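PDB 2PBP: enoyl-CoA hydratase subunit I from Geobacillus kaustophilus, which probably catalyses the reversible hydration of 2-enoyl-CoA thioesters in fatty-acid beta-oxidation, as do other enoyl-CoA hydratases of the crotonase family. Local coordinates for residues A[19-24]-A[56-61]; A[51-56]-A[94-99]; A[60-65]-A[98-103]; A[110-115]-A[128-133]; A[118-123]-A[174-179]. One frame throughout, in Å; residues are numbered along the deposited sequence.

Contact 1 of 5, residues A[19-24]-A[56-61]; sequences ELARPD and TGRGRA
E19 and R58 carry the polar half of this contact, their side chains crossing at about a right angle on the side of the sheet that also bears T56. The carboxylate and guanidinium planes stand 77° apart, so the salt bridge is not a flat pairing of two planar groups. R58 NE points to E19 OE2 at 3.1 Å; the oxygen lies in the guanidinium plane, but the N-H comes down on the carboxylate from above it. A second, weak bond runs from R58 NH2 to E19 OE1 at 3.2 Å, which engages both oxygens. Two torsions explain the meeting: E19 CG is anti to its backbone N (chi1 169°) with an extended chain beyond, and the R58 chain bends at chi3 (-63°). A21 lays its methyl over the centre of one guanidinium face, with CB 3.7 Å from R58 CZ. P23 meets R58 at its backbone carbonyl, P23 CB lying 3.5 Å from R58 O. Next to it a side chain at G59 would run into P23 CB, so the lack of one lets the turn pass close to the proline. In the backbone, the parallel register is set by L20 N to T56 O at 2.9 Å and R58 N to L20 O at 3.0 Å. The two strands, 15-20 and 52-57, belong to a beta-alpha-beta unit; L20 packs on I37 of the connecting helix 31-46, while R58 also touches A8 of strand 7-12 and N27 ND2 bonds to R58 O.

Contact 2 of 5, residues A[51-56]-A[94-99]; sequences RVIVLT and VKTPMI
I53 and M98 sit opposite each other on neighbouring parallel strands of the larger sheet of the crotonase fold, their side chains side by side and pointing the same way. I53 shows how the packing is built. Its CB lies 3.8 Å from M98 CG, and the CG2 branch continues along the methionine, 4.1 Å from SD. The other branch turns back toward the loop that enters strand 98-102: with CG1 anti to the carbonyl carbon (chi1 -62°), that atom comes to 4.0 Å from T96 CG2. The tip, CD1, ends 3.8 Å from T96 CB and has V94 CG1 at looser range. T96 keeps its hydroxyl for D45, leaving its carbon atoms to I53. The face with V54 and I99 is apolar too: V52 CG1 and I99 CG1 meet at 4.1 Å, and helix 186-198 packs against V52 and V54. P97 leans on R51 O and also meets W161 of the second subunit, so the entry to the strand lies at the boundary with that subunit. Three backbone bonds fix the register, I53 N to P97 O, I99 N to I53 O and L55 N to I99 O; the middle one is the shortest, with I99 N 2.7 Å from I53 O.

Contact 3 of 5, residues A[60-65]-A[98-103]; sequences RAFAAG and MIAAVN
The F62 ring and the N103 amide are the flat groups here, their planes 63° apart. Over the centre of one ring face stands V102 CG2, 4.2 Å from the centroid and only 5° off the normal, a CH-pi contact. The edge of the ring, in its plane, is met by N103 OD1 at 3.8 Å from F62 CD1. A101 O and A100 CB come in obliquely, the latter 4.2 Å from F62 CZ. V102 reaches the phenylalanine with both branches, since its CG1 also touches F62 CB at 3.7 Å. F62 stands where the chain turns a corner between two sheets, and its ring further touches L113 and A114 of helix 109-115. N103 holds its CG between the backbone N and the carbonyl carbon, the crowded position (chi1 55°), which brings the amide back over the turn. There N103 ND2 donates to A61 O at 3.1 Å, from above the carbonyl plane and not on a lone pair. N103 OD1 takes the backbone N-H of G57. An alanine here would remove the amide and would probably leave G57 N and A61 O without this mate, and the corner at F62 less firmly fixed. N103, just after strand 98-102, thus links the end of strand 52-57 and the following turn through one amide, acceptor to the first and donor to the second, while F62 adds apolar and CH-pi packing.

Contact 4 of 5, residues A[110-115]-A[128-133]; sequences GFELAL and FGFPEV
F128 and F111 meet through a CH-pi contact: F128 CB lies over the centre of the F111 ring, 3.5 Å from the centroid. On the opposite face of F111, L115 CD1 of the same helix rests toward the rim. The F128 ring itself is oblique to F111, with planes 46° apart. F130 is different: its ring is within 20° of parallel to F111 but slid so far that the two barely overlap, and the closest atoms are F111 CD2 and F130 CE2 at 3.3 Å. F111 enters this aromatic cluster because its CG is anti to the backbone N (chi1 -166°), which points the ring from the helix toward strand 127-129. E112 lies along the rim of F130, with CG 3.5 Å from F130 CE1, and L115 meets the same ring tip to tip, its CD1 4.1 Å from F130 CZ. Beyond the rings, E112 OE1 and E132 OE2 stand 4.0 Å apart. A water donates to E132 OE2 at 3.0 Å; its leg to E112 OE1 is unusually short and so doubtful in detail. E112 OE2 is held by the backbone N-H groups of A141 and G143, just before and at the start of helix 143-151, while L147 of that helix packs on F111 and F130. E132 OE1 sits at the edge of F130, in its plane. A water between two glutamates resembles the arrangement with which crotonases add water to the enoyl double bond, and is consistent with an active site in which E112 is fixed by two backbone N-H groups and both glutamates lie at the edge of F130.

Contact 5 of 5, residues A[118-123]-A[174-179]; sequences DLIVAS and LGIVNR
Strand 119-123 meets the chain at 176-179 with end-to-end directions 65° apart, so the parallel pairing is brief: V121 bridges R179, N178 N bonds to I120 O at 2.9 Å and A122 N to R179 O at 2.9 Å. It adds 179-181 as the outermost strand, within this chain, of the crotonase fold's six-stranded sheet. V121 and R179 run alongside each other, V121 CG1 3.8 Å from R179 CG, and the arginine chain continues to a salt bridge with E189. On the other face, I120 and V177 cross at about a right angle, their CG2 atoms 3.9 Å apart, while V177 CG1 reaches A122 CB at 4.0 Å. With V177 CG1 anti to its backbone N (chi1 165°), the two methyls are divided between I120 and A122. The N178 amide lies across L119, beside the backbone of I120, and N178 also packs on R155 of the second subunit. An alanine here would take away the amide and would probably open a gap against L119 at the subunit boundary. G175, with positive phi, follows helix 168-173 in a Schellman motif, after which the chain runs to the sheet. I120 CD1 comes to 3.4 Å from I176 O, a buried carbonyl oxygen with no hydrogen-bond partner in the model. The chemistry is uneven: two backbone bonds secure the edge strand, whereas the approach to it is held by hydrocarbon packing, with one carbonyl unsatisfied.

How the contacts relate
Contacts 1, 2 and 5 pair strands of the six-stranded sheet: 15-20 with 52-57, 52-57 with 98-102, and 119-123 with the 179-181 end; 98-102 and 119-123 are themselves neighbours, A100 O probably bonding to V121 N. The centres of contacts 1 and 5 lie about 19 Å apart. Contacts 1 and 2 share T56, and their segments alternate along the chain. Contact 3, centred about 8 Å from contact 1, marks where the chain leaves this sheet for strand 61-63 of the smaller one. Contact 4, centred about 10 Å from contact 3, joins helix 109-115 to strand 127-129 and meets contact 5 where F128 packs on V177. Together they join both sheets of the crotonase fold, with the probably catalytic glutamates in contact 4.

Contact 1 of 5, residues A[19-24]-A[56-61]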
# COMPACT_ATOMS: atom_id res chain seq x y z
N GLU A 19 27.46 5.95 3.48
CA GLU A 19 27.86 5.17 4.64
C GLU A 19 28.17 6.08 5.82
O GLU A 19 29.07 6.92 5.73
CB GLU A 19 29.08 4.31 4.29
CG GLU A 19 29.76 3.65 5.48
CD GLU A 19 31.01 2.88 5.07
OE1 GLU A 19 31.67 3.28 4.09
OE2 GLU A 19 31.34 1.88 5.75
N LEU A 20 27.43 5.93 6.91
CA LEU A 20 27.69 6.73 8.10
C LEU A 20 29.08 6.27 8.53
O LEU A 20 29.32 5.07 8.68
CB LEU A 20 26.66 6.44 9.19
CG LEU A 20 25.19 6.57 8.74
CD1 LEU A 20 24.28 6.50 9.96
CD2 LEU A 20 24.99 7.87 7.99
N ALA A 21 29.99 7.22 8.72
CA ALA A 21 31.37 6.89 9.06
C ALA A 21 31.91 7.33 10.43
O ALA A 21 33.01 7.86 10.51
CB ALA A 21 32.29 7.41 7.96
N ARG A 22 31.13 7.10 11.48
CA ARG A 22 31.59 7.44 12.83
C ARG A 22 31.35 6.25 13.75
O ARG A 22 30.69 6.37 14.79
CB ARG A 22 30.86 8.68 13.36
CG ARG A 22 31.34 9.99 12.74
CD ARG A 22 32.84 10.23 12.98
NE ARG A 22 33.19 10.23 14.40
CZ ARG A 22 32.94 11.24 15.24
NH1 ARG A 22 32.34 12.34 14.81
NH2 ARG A 22 33.28 11.13 16.51
N PRO A 23 31.89 5.07 13.39
CA PRO A 23 31.73 3.86 14.19
C PRO A 23 32.28 4.00 15.60
O PRO A 23 31.85 3.29 16.51
CB PRO A 23 32.48 2.80 13.37
CG PRO A 23 33.56 3.61 12.71
CD PRO A 23 32.81 4.83 12.26
N ASP A 24 33.22 4.92 15.78
CA ASP A 24 33.82 5.17 17.09
C ASP A 24 32.76 5.62 18.10
O ASP A 24 32.93 5.46 19.31
CB ASP A 24 34.91 6.23 16.98
CG ASP A 24 34.41 7.53 16.37
OD1 ASP A 24 33.98 7.52 15.20
OD2 ASP A 24 34.43 8.55 17.08
N THR A 56 23.65 3.10 4.92
CA THR A 56 24.13 2.04 5.78
C THR A 56 25.17 2.60 6.74
O THR A 56 25.65 3.72 6.56
CB THR A 56 24.74 0.88 4.95
OG1 THR A 56 24.82 -0.29 5.76
CG2 THR A 56 26.13 1.25 4.45
N GLY A 57 25.51 1.83 7.76
CA GLY A 57 26.48 2.30 8.73
C GLY A 57 27.76 1.49 8.76
O GLY A 57 27.77 0.30 8.46
N ARG A 58 28.86 2.16 9.11
CA ARG A 58 30.15 1.50 9.19
C ARG A 58 30.29 0.93 10.60
O ARG A 58 29.81 1.51 11.56
CB ARG A 58 31.27 2.51 8.92
CG ARG A 58 32.67 1.93 8.91
CD ARG A 58 33.70 3.00 8.59
NE ARG A 58 33.52 3.55 7.24
CZ ARG A 58 34.24 4.55 6.74
NH1 ARG A 58 35.18 5.13 7.48
NH2 ARG A 58 34.01 4.98 5.51
N GLY A 59 30.94 -0.23 10.71
CA GLY A 59 31.11 -0.83 12.02
C GLY A 59 29.97 -1.76 12.40
O GLY A 59 29.29 -2.30 11.53
N ARG A 60 29.75 -1.94 13.70
CA ARG A 60 28.71 -2.84 14.16
C ARG A 60 27.32 -2.21 14.30
O ARG A 60 26.33 -2.92 14.45
CB ARG A 60 29.11 -3.48 15.50
CG ARG A 60 28.78 -2.66 16.74
CD ARG A 60 28.89 -3.55 17.98
NE ARG A 60 28.30 -2.94 19.18
CZ ARG A 60 28.88 -1.99 19.91
NH1 ARG A 60 30.07 -1.53 19.57
NH2 ARG A 60 28.26 -1.51 20.98
N ALA A 61 27.24 -0.89 14.23
CA ALA A 61 25.95 -0.22 14.35
C ALA A 61 25.54 0.50 13.08
O ALA A 61 26.38 0.95 12.30
CB ALA A 61 25.98 0.77 15.51

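Contact 2 of 5, residues A[51-56]-A[94-99]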
# COMPACT_ATOMS: atom_id res chain seq x y z
N ARG A 51 19.67 6.31 -9.46
CA ARG A 51 18.30 5.83 -9.47
C ARG A 51 17.85 5.26 -8.13
O ARG A 51 16.65 5.15 -7.87
CB ARG A 51 18.14 4.78 -10.57
CG ARG A 51 18.48 5.29 -11.95
CD ARG A 51 18.14 4.27 -13.02
NE ARG A 51 18.30 4.83 -14.36
CZ ARG A 51 17.85 4.25 -15.47
NH1 ARG A 51 17.21 3.09 -15.41
NH2 ARG A 51 18.04 4.83 -16.65
N VAL A 52 18.81 4.88 -7.30
CA VAL A 52 18.52 4.33 -5.98
C VAL A 52 19.60 4.80 -5.00
O VAL A 52 20.78 4.87 -5.35
CB VAL A 52 18.52 2.78 -5.99
CG1 VAL A 52 18.05 2.24 -4.63
CG2 VAL A 52 17.61 2.26 -7.10
N ILE A 53 19.17 5.13 -3.79
CA ILE A 53 20.08 5.58 -2.75
C ILE A 53 20.03 4.56 -1.62
O ILE A 53 18.95 4.16 -1.18
CB ILE A 53 19.65 6.96 -2.19
CG1 ILE A 53 19.70 8.01 -3.31
CG2 ILE A 53 20.55 7.36 -1.02
CD1 ILE A 53 18.98 9.32 -2.99
N VAL A 54 21.20 4.12 -1.17
CA VAL A 54 21.29 3.16 -0.08
C VAL A 54 22.02 3.78 1.10
O VAL A 54 23.09 4.37 0.94
CB VAL A 54 22.06 1.88 -0.52
CG1 VAL A 54 22.29 0.97 0.69
CG2 VAL A 54 21.27 1.14 -1.59
N LEU A 55 21.42 3.67 2.28
CA LEU A 55 22.02 4.20 3.50
C LEU A 55 22.45 3.02 4.35
O LEU A 55 21.71 2.05 4.49
CB LEU A 55 21.01 5.03 4.30
CG LEU A 55 20.31 6.22 3.67
CD1 LEU A 55 19.47 6.92 4.73
CD2 LEU A 55 21.32 7.18 3.07
N THR A 56 23.65 3.10 4.92
CA THR A 56 24.13 2.04 5.78
C THR A 56 25.17 2.60 6.74
O THR A 56 25.65 3.72 6.56
CB THR A 56 24.74 0.88 4.95
OG1 THR A 56 24.82 -0.29 5.76
CG2 THR A 56 26.13 1.25 4.45
N VAL A 94 12.56 13.39 0.05
CA VAL A 94 13.47 12.92 -0.99
C VAL A 94 12.64 12.07 -1.95
O VAL A 94 11.93 11.16 -1.52
CB VAL A 94 14.61 12.08 -0.38
CG1 VAL A 94 15.44 11.41 -1.48
CG2 VAL A 94 15.50 12.98 0.47
N LYS A 95 12.71 12.36 -3.24
CA LYS A 95 11.91 11.63 -4.22
C LYS A 95 12.53 10.36 -4.78
O LYS A 95 11.81 9.44 -5.18
CB LYS A 95 11.51 12.56 -5.36
CG LYS A 95 10.54 13.64 -4.93
CD LYS A 95 10.04 14.46 -6.11
CE LYS A 95 9.06 15.53 -5.66
NZ LYS A 95 7.86 14.94 -5.01
N THR A 96 13.86 10.30 -4.81
CA THR A 96 14.55 9.13 -5.33
C THR A 96 14.39 7.95 -4.38
O THR A 96 14.35 8.12 -3.16
CB THR A 96 16.06 9.43 -5.49
OG1 THR A 96 16.23 10.53 -6.39
CG2 THR A 96 16.79 8.21 -6.04
N PRO A 97 14.25 6.73 -4.93
CA PRO A 97 14.10 5.55 -4.07
C PRO A 97 15.25 5.45 -3.07
O PRO A 97 16.42 5.60 -3.43
CB PRO A 97 14.08 4.40 -5.07
CG PRO A 97 13.37 5.00 -6.24
CD PRO A 97 14.03 6.37 -6.34
N MET A 98 14.91 5.19 -1.81
CA MET A 98 15.90 5.07 -0.75
C MET A 98 15.75 3.77 0.02
O MET A 98 14.66 3.41 0.46
CB MET A 98 15.79 6.23 0.24
CG MET A 98 16.52 7.49 -0.17
SD MET A 98 17.24 8.26 1.29
CE MET A 98 15.76 8.65 2.22
N ILE A 99 16.87 3.07 0.19
CA ILE A 99 16.88 1.80 0.91
C ILE A 99 17.85 1.87 2.08
O ILE A 99 18.97 2.38 1.95
CB ILE A 99 17.33 0.65 -0.01
CG1 ILE A 99 16.41 0.56 -1.23
CG2 ILE A 99 17.33 -0.67 0.77
CD1 ILE A 99 14.92 0.63 -1.02

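Contact 3 of 5, residues A[60-65]-A[98-103]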
# COMPACT_ATOMS: atom_id res chain seq x y z
N ARG A 60 29.75 -1.94 13.70
CA ARG A 60 28.71 -2.84 14.16
C ARG A 60 27.32 -2.21 14.30
O ARG A 60 26.33 -2.92 14.45
CB ARG A 60 29.11 -3.48 15.50
CG ARG A 60 28.78 -2.66 16.74
CD ARG A 60 28.89 -3.55 17.98
NE ARG A 60 28.30 -2.94 19.18
CZ ARG A 60 28.88 -1.99 19.91
NH1 ARG A 60 30.07 -1.53 19.57
NH2 ARG A 60 28.26 -1.51 20.98
N ALA A 61 27.24 -0.89 14.23
CA ALA A 61 25.95 -0.22 14.35
C ALA A 61 25.54 0.50 13.08
O ALA A 61 26.38 0.95 12.30
CB ALA A 61 25.98 0.77 15.51
N PHE A 62 24.23 0.60 12.87
CA PHE A 62 23.69 1.32 11.72
C PHE A 62 23.79 2.77 12.17
O PHE A 62 24.50 3.58 11.57
CB PHE A 62 22.23 0.93 11.49
CG PHE A 62 21.53 1.77 10.44
CD1 PHE A 62 21.88 1.68 9.10
CD2 PHE A 62 20.49 2.63 10.80
CE1 PHE A 62 21.21 2.42 8.12
CE2 PHE A 62 19.81 3.38 9.84
CZ PHE A 62 20.17 3.28 8.50
N ALA A 63 23.10 3.08 13.27
CA ALA A 63 23.12 4.43 13.83
C ALA A 63 22.43 4.50 15.18
O ALA A 63 21.35 3.94 15.37
CB ALA A 63 22.46 5.41 12.87
N ALA A 64 23.07 5.17 16.13
CA ALA A 64 22.50 5.35 17.46
C ALA A 64 21.96 6.78 17.47
O ALA A 64 22.13 7.52 16.51
CB ALA A 64 23.58 5.18 18.53
N GLY A 65 21.29 7.16 18.56
CA GLY A 65 20.75 8.51 18.62
C GLY A 65 21.79 9.51 19.07
O GLY A 65 22.93 9.14 19.38
N MET A 98 14.91 5.19 -1.81
CA MET A 98 15.90 5.07 -0.75
C MET A 98 15.75 3.77 0.02
O MET A 98 14.66 3.41 0.46
CB MET A 98 15.79 6.23 0.24
CG MET A 98 16.52 7.49 -0.17
SD MET A 98 17.24 8.26 1.29
CE MET A 98 15.76 8.65 2.22
N ILE A 99 16.87 3.07 0.19
CA ILE A 99 16.88 1.80 0.91
C ILE A 99 17.85 1.87 2.08
O ILE A 99 18.97 2.38 1.95
CB ILE A 99 17.33 0.65 -0.01
CG1 ILE A 99 16.41 0.56 -1.23
CG2 ILE A 99 17.33 -0.67 0.77
CD1 ILE A 99 14.92 0.63 -1.02
N ALA A 100 17.43 1.36 3.22
CA ALA A 100 18.29 1.34 4.39
C ALA A 100 18.83 -0.08 4.55
O ALA A 100 18.06 -1.03 4.61
CB ALA A 100 17.52 1.75 5.64
N ALA A 101 20.15 -0.20 4.59
CA ALA A 101 20.79 -1.50 4.80
C ALA A 101 21.22 -1.44 6.26
O ALA A 101 22.31 -0.95 6.58
CB ALA A 101 22.00 -1.66 3.89
N VAL A 102 20.35 -1.91 7.15
CA VAL A 102 20.63 -1.87 8.58
C VAL A 102 21.54 -3.00 9.03
O VAL A 102 21.10 -4.14 9.22
CB VAL A 102 19.31 -1.88 9.37
CG1 VAL A 102 19.58 -1.63 10.86
CG2 VAL A 102 18.37 -0.80 8.82
N ASN A 103 22.82 -2.67 9.19
CA ASN A 103 23.87 -3.60 9.57
C ASN A 103 23.98 -3.90 11.05
O ASN A 103 24.79 -4.74 11.45
CB ASN A 103 25.22 -3.05 9.09
CG ASN A 103 25.48 -1.66 9.61
OD1 ASN A 103 24.80 -0.70 9.23
ND2 ASN A 103 26.46 -1.53 10.51

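Contact 4 of 5, residues A[110-115]-A[128-133]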
# COMPACT_ATOMS: atom_id res chain seq x y z
N GLY A 110 18.44 6.55 15.02
CA GLY A 110 18.84 5.52 14.08
C GLY A 110 17.64 4.78 13.51
O GLY A 110 17.59 4.49 12.31
N PHE A 111 16.68 4.47 14.37
CA PHE A 111 15.46 3.78 13.95
C PHE A 111 14.68 4.75 13.06
O PHE A 111 14.14 4.36 12.02
CB PHE A 111 14.64 3.39 15.19
CG PHE A 111 13.53 2.39 14.92
CD1 PHE A 111 13.27 1.91 13.64
CD2 PHE A 111 12.75 1.92 15.98
CE1 PHE A 111 12.24 0.99 13.41
CE2 PHE A 111 11.72 1.01 15.76
CZ PHE A 111 11.46 0.54 14.47
N GLU A 112 14.64 6.02 13.46
CA GLU A 112 13.92 7.03 12.68
C GLU A 112 14.54 7.23 11.30
O GLU A 112 13.83 7.51 10.33
CB GLU A 112 13.86 8.34 13.47
CG GLU A 112 12.93 8.23 14.68
CD GLU A 112 13.05 9.37 15.66
OE1 GLU A 112 14.18 9.67 16.10
OE2 GLU A 112 12.01 9.97 16.01
N LEU A 113 15.86 7.06 11.19
CA LEU A 113 16.53 7.20 9.90
C LEU A 113 16.11 6.04 8.99
O LEU A 113 15.79 6.24 7.82
CB LEU A 113 18.05 7.22 10.08
CG LEU A 113 18.88 7.33 8.79
CD1 LEU A 113 18.56 8.65 8.07
CD2 LEU A 113 20.37 7.28 9.15
N ALA A 114 16.11 4.83 9.53
CA ALA A 114 15.72 3.67 8.74
C ALA A 114 14.26 3.80 8.29
O ALA A 114 13.93 3.50 7.14
CB ALA A 114 15.90 2.38 9.55
N LEU A 115 13.40 4.25 9.20
CA LEU A 115 11.99 4.41 8.88
C LEU A 115 11.75 5.47 7.80
O LEU A 115 10.74 5.44 7.10
CB LEU A 115 11.20 4.76 10.15
CG LEU A 115 11.11 3.65 11.21
CD1 LEU A 115 10.52 4.21 12.49
CD2 LEU A 115 10.25 2.50 10.68
N PHE A 128 16.08 -2.75 16.49
CA PHE A 128 15.45 -1.44 16.36
C PHE A 128 14.75 -1.09 17.66
O PHE A 128 14.15 -1.94 18.30
CB PHE A 128 14.40 -1.49 15.24
CG PHE A 128 14.95 -1.94 13.92
CD1 PHE A 128 15.43 -1.02 12.99
CD2 PHE A 128 14.99 -3.30 13.59
CE1 PHE A 128 15.93 -1.44 11.76
CE2 PHE A 128 15.49 -3.73 12.37
CZ PHE A 128 15.96 -2.80 11.45
N GLY A 129 14.83 0.18 18.06
CA GLY A 129 14.18 0.57 19.29
C GLY A 129 14.23 2.06 19.56
O GLY A 129 14.96 2.80 18.90
N PHE A 130 13.43 2.49 20.54
CA PHE A 130 13.36 3.89 20.95
C PHE A 130 13.61 3.98 22.45
O PHE A 130 12.67 4.04 23.24
CB PHE A 130 11.98 4.46 20.62
CG PHE A 130 11.73 4.64 19.15
CD1 PHE A 130 12.50 5.54 18.42
CD2 PHE A 130 10.75 3.91 18.50
CE1 PHE A 130 12.29 5.71 17.05
CE2 PHE A 130 10.52 4.08 17.14
CZ PHE A 130 11.30 4.98 16.41
N PRO A 131 14.88 4.00 22.85
CA PRO A 131 15.25 4.08 24.26
C PRO A 131 15.10 5.48 24.86
O PRO A 131 15.34 5.66 26.05
CB PRO A 131 16.69 3.59 24.26
CG PRO A 131 17.22 4.15 22.98
CD PRO A 131 16.09 3.85 22.00
N GLU A 132 14.68 6.44 24.04
CA GLU A 132 14.51 7.82 24.50
C GLU A 132 13.69 7.94 25.78
O GLU A 132 14.01 8.75 26.66
CB GLU A 132 13.86 8.69 23.42
CG GLU A 132 14.76 9.02 22.25
CD GLU A 132 14.53 8.11 21.06
OE1 GLU A 132 14.27 6.91 21.28
OE2 GLU A 132 14.62 8.59 19.91
N VAL A 133 12.63 7.15 25.89
CA VAL A 133 11.77 7.21 27.07
C VAL A 133 12.53 6.95 28.38
O VAL A 133 12.19 7.53 29.42
CB VAL A 133 10.59 6.21 26.95
CG1 VAL A 133 11.11 4.78 26.87
CG2 VAL A 133 9.65 6.37 28.13
O HOH W 1 14.46 11.04 18.21

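Contact 5 of 5, residues A[118-123]-A[174-179]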
# COMPACT_ATOMS: atom_id res chain seq x y z
N ASP A 118 12.49 4.08 2.08
CA ASP A 118 11.33 3.42 1.48
C ASP A 118 11.27 1.92 1.72
O ASP A 118 10.18 1.35 1.82
CB ASP A 118 11.32 3.69 -0.02
CG ASP A 118 11.39 5.16 -0.34
OD1 ASP A 118 10.54 5.91 0.19
OD2 ASP A 118 12.29 5.57 -1.10
N LEU A 119 12.43 1.29 1.78
CA LEU A 119 12.53 -0.15 2.01
C LEU A 119 13.66 -0.35 2.99
O LEU A 119 14.62 0.43 3.02
CB LEU A 119 12.87 -0.90 0.72
CG LEU A 119 11.95 -0.78 -0.49
CD1 LEU A 119 12.56 -1.53 -1.66
CD2 LEU A 119 10.57 -1.34 -0.16
N ILE A 120 13.57 -1.41 3.79
CA ILE A 120 14.62 -1.70 4.76
C ILE A 120 15.08 -3.15 4.63
O ILE A 120 14.27 -4.07 4.73
CB ILE A 120 14.13 -1.49 6.21
CG1 ILE A 120 13.67 -0.04 6.42
CG2 ILE A 120 15.26 -1.83 7.19
CD1 ILE A 120 12.85 0.20 7.68
N VAL A 121 16.37 -3.34 4.38
CA VAL A 121 16.95 -4.68 4.29
C VAL A 121 17.79 -4.74 5.55
O VAL A 121 18.66 -3.90 5.75
CB VAL A 121 17.85 -4.85 3.06
CG1 VAL A 121 18.49 -6.23 3.07
CG2 VAL A 121 17.05 -4.64 1.79
N ALA A 122 17.54 -5.74 6.40
CA ALA A 122 18.26 -5.82 7.65
C ALA A 122 19.11 -7.07 7.84
O ALA A 122 18.80 -8.14 7.32
CB ALA A 122 17.29 -5.69 8.82
N SER A 123 20.18 -6.89 8.60
CA SER A 123 21.08 -7.97 8.96
C SER A 123 20.49 -8.64 10.19
O SER A 123 19.59 -8.09 10.83
CB SER A 123 22.47 -7.41 9.30
OG SER A 123 23.20 -8.32 10.11
N LEU A 174 6.23 -7.66 11.32
CA LEU A 174 5.34 -6.52 11.48
C LEU A 174 5.22 -5.68 10.22
O LEU A 174 4.38 -4.78 10.14
CB LEU A 174 5.83 -5.64 12.64
CG LEU A 174 5.71 -6.24 14.05
CD1 LEU A 174 6.40 -5.33 15.06
CD2 LEU A 174 4.25 -6.43 14.41
N GLY A 175 6.06 -5.97 9.22
CA GLY A 175 5.99 -5.22 7.98
C GLY A 175 6.84 -3.96 7.97
O GLY A 175 6.66 -3.10 7.11
N ILE A 176 7.75 -3.86 8.93
CA ILE A 176 8.64 -2.71 9.00
C ILE A 176 9.87 -2.98 8.13
O ILE A 176 10.33 -2.11 7.39
CB ILE A 176 9.10 -2.46 10.45
CG1 ILE A 176 7.88 -2.16 11.33
CG2 ILE A 176 10.09 -1.30 10.49
CD1 ILE A 176 8.13 -2.23 12.84
N VAL A 177 10.40 -4.20 8.24
CA VAL A 177 11.56 -4.62 7.47
C VAL A 177 11.11 -5.51 6.31
O VAL A 177 10.25 -6.38 6.48
CB VAL A 177 12.57 -5.39 8.36
CG1 VAL A 177 13.58 -6.14 7.49
CG2 VAL A 177 13.30 -4.42 9.28
N ASN A 178 11.69 -5.29 5.13
CA ASN A 178 11.31 -6.05 3.95
C ASN A 178 11.94 -7.45 3.89
O ASN A 178 11.30 -8.40 3.43
CB ASN A 178 11.67 -5.25 2.69
CG ASN A 178 10.80 -4.01 2.53
OD1 ASN A 178 9.66 -4.09 2.06
ND2 ASN A 178 11.32 -2.86 2.93
N ARG A 179 13.18 -7.57 4.35
CA ARG A 179 13.85 -8.86 4.36
C ARG A 179 15.04 -8.85 5.32
O ARG A 179 15.62 -7.80 5.59
CB ARG A 179 14.32 -9.25 2.96
CG ARG A 179 15.51 -8.45 2.45
CD ARG A 179 16.01 -9.00 1.12
NE ARG A 179 16.31 -10.43 1.19
CZ ARG A 179 16.95 -11.10 0.24
NH1 ARG A 179 17.37 -10.48 -0.85
NH2 ARG A 179 17.17 -12.40 0.39